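PDB 3IV0: SusD homolog from Bacteroides thetaiotaomicron VPI-5482, which is of unknown function but probably binds sugar chains at the outer membrane for uptake, as SusD-type proteins do. Local coordinates for residues M308-M313 / I415-C420; E321-E326 / E422-G427. All coordinates share one frame; numbering follows the deposited sequence.

Interaction 1. Residues M308-M313 / I415-C420; sequences MTLFPM and IFWERC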
HETATM    1  N   MSE A 308      -2.891   3.609 -23.290  0.66 18.41           N
HETATM    2  CA  MSE A 308      -2.044   4.027 -24.409  0.66 19.81           C
HETATM    3  C   MSE A 308      -1.059   5.113 -23.950  0.66 18.11           C
HETATM    4  O   MSE A 308       0.027   5.238 -24.519  0.66 18.62           O
HETATM    5  CB  MSE A 308      -2.890   4.531 -25.579  0.66 18.91           C
HETATM    6  CG  MSE A 308      -3.452   3.416 -26.450  0.66 18.89           C
HETATM    7 SE   MSE A 308      -4.404   4.094 -28.012  0.50 28.41          SE
HETATM    8  CE  MSE A 308      -5.970   4.645 -27.179  0.66 23.55           C
ATOM      9  N   THR A 309      -1.441   5.930 -22.970  1.00 17.36           N
ATOM     10  CA  THR A 309      -0.507   6.919 -22.390  1.00 17.74           C
ATOM     11  C   THR A 309       0.520   6.257 -21.481  1.00 16.11           C
ATOM     12  O   THR A 309       1.728   6.513 -21.556  1.00 16.69           O
ATOM     13  CB  THR A 309      -1.271   7.931 -21.545  1.00 18.86           C
ATOM     14  OG1 THR A 309      -2.103   8.721 -22.411  1.00 22.06           O
ATOM     15  CG2 THR A 309      -0.305   8.837 -20.710  1.00 25.08           C
ATOM     16  N   LEU A 310       0.023   5.376 -20.636  1.00 14.71           N
ATOM     17  CA  LEU A 310       0.845   4.705 -19.673  1.00 15.29           C
ATOM     18  C   LEU A 310       1.844   3.721 -20.277  1.00 14.83           C
ATOM     19  O   LEU A 310       3.012   3.669 -19.873  1.00 13.60           O
ATOM     20  CB  LEU A 310      -0.084   3.997 -18.678  1.00 16.37           C
ATOM     21  CG  LEU A 310       0.558   3.424 -17.427  1.00 17.42           C
ATOM     22  CD1 LEU A 310       1.252   4.556 -16.675  1.00 18.15           C
ATOM     23  CD2 LEU A 310      -0.504   2.724 -16.548  1.00 16.15           C
ATOM     24  N   PHE A 311       1.394   2.939 -21.243  1.00 12.90           N
ATOM     25  CA  PHE A 311       2.215   1.917 -21.900  1.00 13.83           C
ATOM     26  C   PHE A 311       2.225   2.223 -23.410  1.00 15.28           C
ATOM     27  O   PHE A 311       1.462   1.613 -24.170  1.00 15.51           O
ATOM     28  CB  PHE A 311       1.659   0.523 -21.641  1.00 14.58           C
ATOM     29  CG  PHE A 311       1.861   0.033 -20.229  1.00 13.04           C
ATOM     30  CD1 PHE A 311       3.089  -0.431 -19.823  1.00 14.49           C
ATOM     31  CD2 PHE A 311       0.824   0.083 -19.319  1.00 13.96           C
ATOM     32  CE1 PHE A 311       3.265  -0.874 -18.519  1.00 14.16           C
ATOM     33  CE2 PHE A 311       1.023  -0.342 -17.981  1.00 14.39           C
ATOM     34  CZ  PHE A 311       2.235  -0.818 -17.620  1.00 13.82           C
ATOM     35  N   PRO A 312       3.034   3.196 -23.844  0.60 14.66           N
ATOM     36  CA  PRO A 312       2.921   3.650 -25.241  0.60 15.27           C
ATOM     37  C   PRO A 312       3.154   2.540 -26.253  0.60 15.63           C
ATOM     38  O   PRO A 312       4.096   1.757 -26.129  0.60 14.41           O
ATOM     39  CB  PRO A 312       3.986   4.755 -25.338  0.60 14.95           C
ATOM     40  CG  PRO A 312       4.199   5.211 -23.923  0.60 15.74           C
ATOM     41  CD  PRO A 312       4.054   3.973 -23.113  0.60 14.05           C
HETATM   42  N   MSE A 313       2.309   2.508 -27.288  0.66 16.56           N
HETATM   43  CA  MSE A 313       2.306   1.403 -28.236  0.66 15.80           C
HETATM   44  C   MSE A 313       3.574   1.294 -29.090  0.66 14.12           C
HETATM   45  O   MSE A 313       3.849   0.222 -29.608  0.66 13.61           O
HETATM   46  CB  MSE A 313       1.060   1.494 -29.127  0.66 19.36           C
HETATM   47  CG  MSE A 313       1.070   2.625 -30.114  0.66 16.79           C
HETATM   48 SE   MSE A 313      -0.669   2.749 -31.027  0.50 24.56          SE
HETATM   49  CE  MSE A 313      -0.769   1.227 -31.662  0.66 17.90           C
ATOM     50  N   ILE A 415      10.007   9.066 -13.547  1.00 10.24           N
ATOM     51  CA  ILE A 415       9.933   8.236 -12.357  1.00 10.03           C
ATOM     52  C   ILE A 415       8.470   8.104 -11.883  1.00 10.51           C
ATOM     53  O   ILE A 415       8.047   6.989 -11.535  1.00 10.71           O
ATOM     54  CB  ILE A 415      10.833   8.797 -11.257  1.00 11.89           C
ATOM     55  CG1 ILE A 415      12.314   8.729 -11.663  1.00 11.82           C
ATOM     56  CG2 ILE A 415      10.583   8.055  -9.916  1.00 11.46           C
ATOM     57  CD1 ILE A 415      13.233   9.655 -10.848  1.00 12.27           C
ATOM     58  N   PHE A 416       7.705   9.203 -11.908  1.00 10.81           N
ATOM     59  CA  PHE A 416       6.277   9.131 -11.569  1.00 11.14           C
ATOM     60  C   PHE A 416       5.570   8.139 -12.485  1.00 10.71           C
ATOM     61  O   PHE A 416       4.855   7.267 -12.019  1.00 11.03           O
ATOM     62  CB  PHE A 416       5.613  10.495 -11.691  1.00 12.57           C
ATOM     63  CG  PHE A 416       4.134  10.426 -11.668  1.00 13.49           C
ATOM     64  CD1 PHE A 416       3.455  10.271 -10.478  1.00 15.19           C
ATOM     65  CD2 PHE A 416       3.408  10.469 -12.840  1.00 13.01           C
ATOM     66  CE1 PHE A 416       2.068  10.144 -10.480  1.00 13.99           C
ATOM     67  CE2 PHE A 416       2.030  10.371 -12.833  1.00 15.05           C
ATOM     68  CZ  PHE A 416       1.369  10.207 -11.642  1.00 15.13           C
ATOM     69  N   TRP A 417       5.790   8.212 -13.787  1.00 11.33           N
ATOM     70  CA  TRP A 417       5.051   7.363 -14.709  1.00  9.61           C
ATOM     71  C   TRP A 417       5.522   5.938 -14.594  1.00 10.19           C
ATOM     72  O   TRP A 417       4.730   4.989 -14.768  1.00 10.67           O
ATOM     73  CB  TRP A 417       5.169   7.872 -16.154  1.00 12.21           C
ATOM     74  CG  TRP A 417       4.357   9.101 -16.405  1.00 12.10           C
ATOM     75  CD1 TRP A 417       4.820  10.340 -16.651  1.00 13.83           C
ATOM     76  CD2 TRP A 417       2.927   9.186 -16.433  1.00 11.23           C
ATOM     77  NE1 TRP A 417       3.777  11.204 -16.824  1.00 14.15           N
ATOM     78  CE2 TRP A 417       2.601  10.525 -16.695  1.00 14.13           C
ATOM     79  CE3 TRP A 417       1.903   8.267 -16.254  1.00 15.36           C
ATOM     80  CZ2 TRP A 417       1.293  10.965 -16.801  1.00 15.01           C
ATOM     81  CZ3 TRP A 417       0.602   8.713 -16.360  1.00 17.05           C
ATOM     82  CH2 TRP A 417       0.314  10.047 -16.624  1.00 17.19           C
ATOM     83  N   GLU A 418       6.799   5.751 -14.278  1.00 10.73           N
ATOM     84  CA  GLU A 418       7.305   4.413 -14.075  1.00 10.12           C
ATOM     85  C   GLU A 418       6.628   3.745 -12.872  1.00  9.41           C
ATOM     86  O   GLU A 418       6.362   2.549 -12.891  1.00 10.23           O
ATOM     87  CB  GLU A 418       8.840   4.352 -13.954  1.00 12.65           C
ATOM     88  CG  GLU A 418       9.438   2.960 -14.115  1.00 11.18           C
ATOM     89  CD  GLU A 418       9.287   2.374 -15.502  1.00 13.21           C
ATOM     90  OE1 GLU A 418       8.945   3.121 -16.452  1.00 16.07           O
ATOM     91  OE2 GLU A 418       9.531   1.163 -15.613  1.00 13.60           O
ATOM     92  N   ARG A 419       6.449   4.477 -11.781  1.00 10.41           N
ATOM     93  CA  ARG A 419       5.713   3.920 -10.641  1.00 10.97           C
ATOM     94  C   ARG A 419       4.290   3.573 -11.047  1.00 11.42           C
ATOM     95  O   ARG A 419       3.752   2.546 -10.616  1.00 11.38           O
ATOM     96  CB  ARG A 419       5.671   4.910  -9.455  1.00 12.34           C
ATOM     97  CG  ARG A 419       6.987   4.961  -8.654  1.00 15.33           C
ATOM     98  CD  ARG A 419       6.926   5.800  -7.362  1.00 14.15           C
ATOM     99  NE  ARG A 419       5.875   5.368  -6.445  1.00 13.38           N
ATOM    100  CZ  ARG A 419       5.990   4.391  -5.555  1.00 11.57           C
ATOM    101  NH1 ARG A 419       7.101   3.678  -5.467  1.00 13.42           N
ATOM    102  NH2 ARG A 419       4.984   4.071  -4.760  1.00 14.37           N
ATOM    103  N   CYS A 420       3.652   4.367 -11.905  1.00 10.20           N
ATOM    104  CA  CYS A 420       2.309   4.040 -12.344  1.00  9.85           C
ATOM    105  C   CYS A 420       2.280   2.764 -13.165  1.00 10.90           C
ATOM    106  O   CYS A 420       1.363   1.957 -13.040  1.00 11.83           O
ATOM    107  CB  CYS A 420       1.729   5.198 -13.134  1.00 10.56           C
ATOM    108  SG  CYS A 420       1.362   6.693 -12.194  1.00 13.93           S
TER
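Beside the contact of Leu310 with Trp417 and Cys420, Glu418 OE1 is gripped by two salt bridges, from Arg421 NE and Arg396 NH1. Arg421 also uses NH1 to hydrogen bond Leu310 O, the carbonyl at the end of helix 304-310. One guanidinium therefore ties that helix end to helix 408-422. Between the two segments themselves the side chains meet through apolar atoms. Leu310 has CG anti to its N (chi1 -170°), and this carries CD1 into the angle between two side chains. CD1 lies 3.6 Å from Cys420 CB and meets the edge of the Trp417 ring near its plane, 3.8 Å from CE3. In this largely helical SusD fold, helix 408-422 packs through Ile415 on helices 367-381 and 385-398, while Trp417 points toward the short helix 304-310. Thr309 adds a looser touch, with CG2 4.3 Å from Trp417 CH2. The indole is backed by its neighbour: Phe416 CE2 stands over the centre of one face, 3.8 Å above the plane. Cys420 SG in turn lies 3.5 Å above the plane of the Phe416 ring, offset toward its rim.

Interaction 2. Residues E321-E326 / E422-G427; sequences ELWFDE and ELIGEG
The backbones at Trp323 and Ile424 stay 9.6 Å apart between CA atoms, and on the far side the chain leaving helix 408-422 folds into a type II beta turn from Leu423 to Glu426. The turn is closed by Glu426 N to Leu423 O at 2.9 Å. Gly425 takes its third position, with phi 85°, a backbone shape that leaves no room for a CB next to the carbonyl of Ile424. Large side chains span the gap. The Trp323 indole reaches the helix end with its six-membered ring, placing both CZ3 and CH2 3.4 Å from Glu422 O. Its NE1 is hydrogen-bonded to Ser253 OG. Glu422 is bent at chi2 (64°), which brings its carboxylate back toward the indole, with OE2 4.0 Å from Trp323 CH2. The two planes are turned 60° apart. This joins helix 318-323 to the loop that links helices 408-422 and 429-436 in the SusD family region. The buried carboxylate is matched by arginines: Arg319 at OE1, Arg366 and Arg398 at OE2, which probably favours its charged form. Lys343 NZ hydrogen bonds Glu422 O and Ile424 O and forms a salt bridge with Glu426 OE2, so the carbonyl under the indole is satisfied. Ile424 fills the apolar part, its CG2 4.3 Å from Trp323 CE3. Its CD1 meets the edge of the Phe324 ring, 4.2 Å from CZ. With an alanine at Trp323, the space beside Glu422 O and Ile424 CG2 would probably be left unfilled and Ser253 OG would lose its indole partner.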
ATOM      1  N   GLU A 321       2.745  -7.158 -22.627  1.00 13.25           N
ATOM      2  CA  GLU A 321       2.386  -8.513 -23.011  1.00 14.85           C
ATOM      3  C   GLU A 321       2.101  -9.402 -21.803  1.00 16.87           C
ATOM      4  O   GLU A 321       1.258 -10.317 -21.849  1.00 15.29           O
ATOM      5  CB  GLU A 321       3.513  -9.140 -23.824  1.00 15.42           C
ATOM      6  CG  GLU A 321       3.686  -8.653 -25.224  1.00 18.51           C
ATOM      7  CD  GLU A 321       4.412  -7.319 -25.357  1.00 19.82           C
ATOM      8  OE1 GLU A 321       5.199  -6.930 -24.470  1.00 15.70           O
ATOM      9  OE2 GLU A 321       4.204  -6.640 -26.400  1.00 18.93           O
ATOM     10  N   LEU A 322       2.818  -9.175 -20.711  1.00 13.84           N
ATOM     11  CA  LEU A 322       2.735 -10.125 -19.605  1.00 13.67           C
ATOM     12  C   LEU A 322       1.681  -9.773 -18.590  1.00 11.57           C
ATOM     13  O   LEU A 322       1.229 -10.664 -17.870  1.00 14.64           O
ATOM     14  CB  LEU A 322       4.084 -10.259 -18.911  1.00 12.53           C
ATOM     15  CG  LEU A 322       5.182 -10.908 -19.729  1.00 14.74           C
ATOM     16  CD1 LEU A 322       6.547 -10.722 -19.108  1.00 17.45           C
ATOM     17  CD2 LEU A 322       4.922 -12.424 -19.905  1.00 21.23           C
ATOM     18  N   TRP A 323       1.316  -8.515 -18.496  1.00 11.23           N
ATOM     19  CA  TRP A 323       0.388  -8.086 -17.457  1.00 11.33           C
ATOM     20  C   TRP A 323      -0.995  -7.780 -17.977  1.00 11.83           C
ATOM     21  O   TRP A 323      -1.933  -7.683 -17.195  1.00 12.99           O
ATOM     22  CB  TRP A 323       0.936  -6.887 -16.705  1.00 10.87           C
ATOM     23  CG  TRP A 323       2.127  -7.182 -15.868  1.00 10.53           C
ATOM     24  CD1 TRP A 323       2.686  -8.382 -15.643  1.00 11.09           C
ATOM     25  CD2 TRP A 323       2.846  -6.233 -15.066  1.00 10.65           C
ATOM     26  NE1 TRP A 323       3.763  -8.250 -14.784  1.00 11.73           N
ATOM     27  CE2 TRP A 323       3.872  -6.936 -14.419  1.00 11.22           C
ATOM     28  CE3 TRP A 323       2.739  -4.861 -14.864  1.00 10.89           C
ATOM     29  CZ2 TRP A 323       4.757  -6.310 -13.550  1.00 12.60           C
ATOM     30  CZ3 TRP A 323       3.609  -4.249 -13.984  1.00 11.04           C
ATOM     31  CH2 TRP A 323       4.621  -4.970 -13.372  1.00 11.91           C
ATOM     32  N   PHE A 324      -1.138  -7.644 -19.297  1.00 13.72           N
ATOM     33  CA  PHE A 324      -2.411  -7.287 -19.894  1.00 13.15           C
ATOM     34  C   PHE A 324      -2.743  -8.276 -20.998  1.00 16.37           C
ATOM     35  O   PHE A 324      -1.858  -8.937 -21.553  1.00 17.02           O
ATOM     36  CB  PHE A 324      -2.400  -5.862 -20.467  1.00 13.70           C
ATOM     37  CG  PHE A 324      -2.105  -4.817 -19.448  1.00 13.41           C
ATOM     38  CD1 PHE A 324      -0.796  -4.489 -19.150  1.00 13.26           C
ATOM     39  CD2 PHE A 324      -3.133  -4.139 -18.815  1.00 14.06           C
ATOM     40  CE1 PHE A 324      -0.516  -3.547 -18.192  1.00 15.17           C
ATOM     41  CE2 PHE A 324      -2.844  -3.166 -17.835  1.00 14.32           C
ATOM     42  CZ  PHE A 324      -1.536  -2.872 -17.553  1.00 14.23           C
ATOM     43  N   ASP A 325      -4.028  -8.382 -21.310  1.00 18.69           N
ATOM     44  CA  ASP A 325      -4.438  -9.131 -22.508  1.00 18.55           C
ATOM     45  C   ASP A 325      -4.318  -8.261 -23.771  1.00 19.12           C
ATOM     46  O   ASP A 325      -3.894  -7.101 -23.753  1.00 19.26           O
ATOM     47  CB  ASP A 325      -5.831  -9.734 -22.298  1.00 17.85           C
ATOM     48  CG  ASP A 325      -6.955  -8.708 -22.363  1.00 15.26           C
ATOM     49  OD1 ASP A 325      -6.770  -7.570 -22.809  1.00 18.41           O
ATOM     50  OD2 ASP A 325      -8.095  -9.055 -21.943  1.00 20.02           O
ATOM     51  N   GLU A 326      -4.641  -8.861 -24.907  1.00 19.90           N
ATOM     52  CA  GLU A 326      -4.417  -8.189 -26.182  1.00 20.74           C
ATOM     53  C   GLU A 326      -5.350  -6.999 -26.414  1.00 18.63           C
ATOM     54  O   GLU A 326      -5.100  -6.166 -27.279  1.00 21.68           O
ATOM     55  CB  GLU A 326      -4.506  -9.213 -27.322  1.00 21.10           C
ATOM     56  CG  GLU A 326      -3.891  -8.755 -28.616  1.00 34.72           C
ATOM     57  CD  GLU A 326      -3.697  -9.905 -29.596  1.00 36.65           C
ATOM     58  OE1 GLU A 326      -2.641 -10.576 -29.529  1.00 42.68           O
ATOM     59  OE2 GLU A 326      -4.607 -10.133 -30.422  1.00 52.90           O
ATOM     60  N   GLU A 422       4.723   0.272 -13.112  1.00 10.27           N
ATOM     61  CA  GLU A 422       5.259  -0.844 -12.356  1.00  9.94           C
ATOM     62  C   GLU A 422       4.308  -1.340 -11.270  1.00  9.70           C
ATOM     63  O   GLU A 422       4.195  -2.548 -11.050  1.00 10.23           O
ATOM     64  CB  GLU A 422       6.584  -0.443 -11.728  1.00 10.03           C
ATOM     65  CG  GLU A 422       7.270  -1.528 -10.954  1.00 11.93           C
ATOM     66  CD  GLU A 422       7.693  -2.693 -11.802  1.00 12.50           C
ATOM     67  OE1 GLU A 422       7.882  -2.550 -13.042  1.00 12.15           O
ATOM     68  OE2 GLU A 422       7.875  -3.807 -11.266  1.00 12.46           O
ATOM     69  N   LEU A 423       3.585  -0.418 -10.631  1.00  9.99           N
ATOM     70  CA  LEU A 423       2.812  -0.752  -9.444  1.00  9.76           C
ATOM     71  C   LEU A 423       1.324  -0.808  -9.636  1.00 11.34           C
ATOM     72  O   LEU A 423       0.570  -0.952  -8.674  1.00 11.20           O
ATOM     73  CB  LEU A 423       3.152   0.202  -8.316  1.00 10.20           C
ATOM     74  CG  LEU A 423       4.623   0.283  -7.924  1.00 10.93           C
ATOM     75  CD1 LEU A 423       4.885   1.394  -6.885  1.00 14.14           C
ATOM     76  CD2 LEU A 423       5.189  -1.051  -7.384  1.00 12.96           C
ATOM     77  N   ILE A 424       0.881  -0.827 -10.883  1.00  9.63           N
ATOM     78  CA  ILE A 424      -0.539  -0.877 -11.138  1.00 11.32           C
ATOM     79  C   ILE A 424      -1.172  -2.058 -10.426  1.00 11.75           C
ATOM     80  O   ILE A 424      -0.697  -3.176 -10.505  1.00 11.28           O
ATOM     81  CB  ILE A 424      -0.833  -0.892 -12.680  1.00 11.63           C
ATOM     82  CG1 ILE A 424      -2.351  -0.751 -12.882  1.00 13.06           C
ATOM     83  CG2 ILE A 424      -0.248  -2.136 -13.390  1.00 14.30           C
ATOM     84  CD1 ILE A 424      -2.741  -0.428 -14.349  1.00 15.05           C
ATOM     85  N   GLY A 425      -2.264  -1.785  -9.723  1.00 11.54           N
ATOM     86  CA  GLY A 425      -2.990  -2.830  -9.009  1.00 11.42           C
ATOM     87  C   GLY A 425      -2.464  -3.162  -7.624  1.00 12.01           C
ATOM     88  O   GLY A 425      -3.008  -4.057  -6.990  1.00 11.02           O
ATOM     89  N   GLU A 426      -1.434  -2.448  -7.140  1.00 10.58           N
ATOM     90  CA  GLU A 426      -0.829  -2.730  -5.842  1.00 11.12           C
ATOM     91  C   GLU A 426      -1.199  -1.704  -4.766  1.00 12.07           C
ATOM     92  O   GLU A 426      -0.635  -1.739  -3.672  1.00 12.58           O
ATOM     93  CB  GLU A 426       0.695  -2.868  -5.970  1.00 12.59           C
ATOM     94  CG  GLU A 426       1.087  -4.060  -6.866  1.00 14.63           C
ATOM     95  CD  GLU A 426       2.553  -4.114  -7.164  1.00 13.21           C
ATOM     96  OE1 GLU A 426       3.368  -4.223  -6.223  1.00 14.64           O
ATOM     97  OE2 GLU A 426       2.936  -4.071  -8.349  1.00 12.22           O
ATOM     98  N   GLY A 427      -2.104  -0.793  -5.046  1.00 10.36           N
ATOM     99  CA  GLY A 427      -2.626   0.104  -4.025  1.00 10.01           C
ATOM    100  C   GLY A 427      -1.849   1.379  -3.816  1.00  9.83           C
ATOM    101  O   GLY A 427      -2.020   2.011  -2.766  1.00 10.59           O
TER

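Overall arrangement
Interactions 1 and 2 lie on the same side of the chain's centre, with their own centres 11 Å apart. Helices 304-310 and 318-323 follow each other in the chain. The first meets Trp417 and Cys420 on helix 408-422; the second meets Glu422 at the end of that helix, and with Phe324 just beyond it also Ile424 in the turn. The two contacts touch directly: Phe311 CE2 is 3.6 Å from Phe324 CE1, with the ring planes at about 60°. A charge also joins them. Arg319 NH1 forms salt bridges with Glu418 OE2 and Glu422 OE1. Interaction 1 is partly buried, while the touching residues of interaction 2 are all buried. No ligand site is established here.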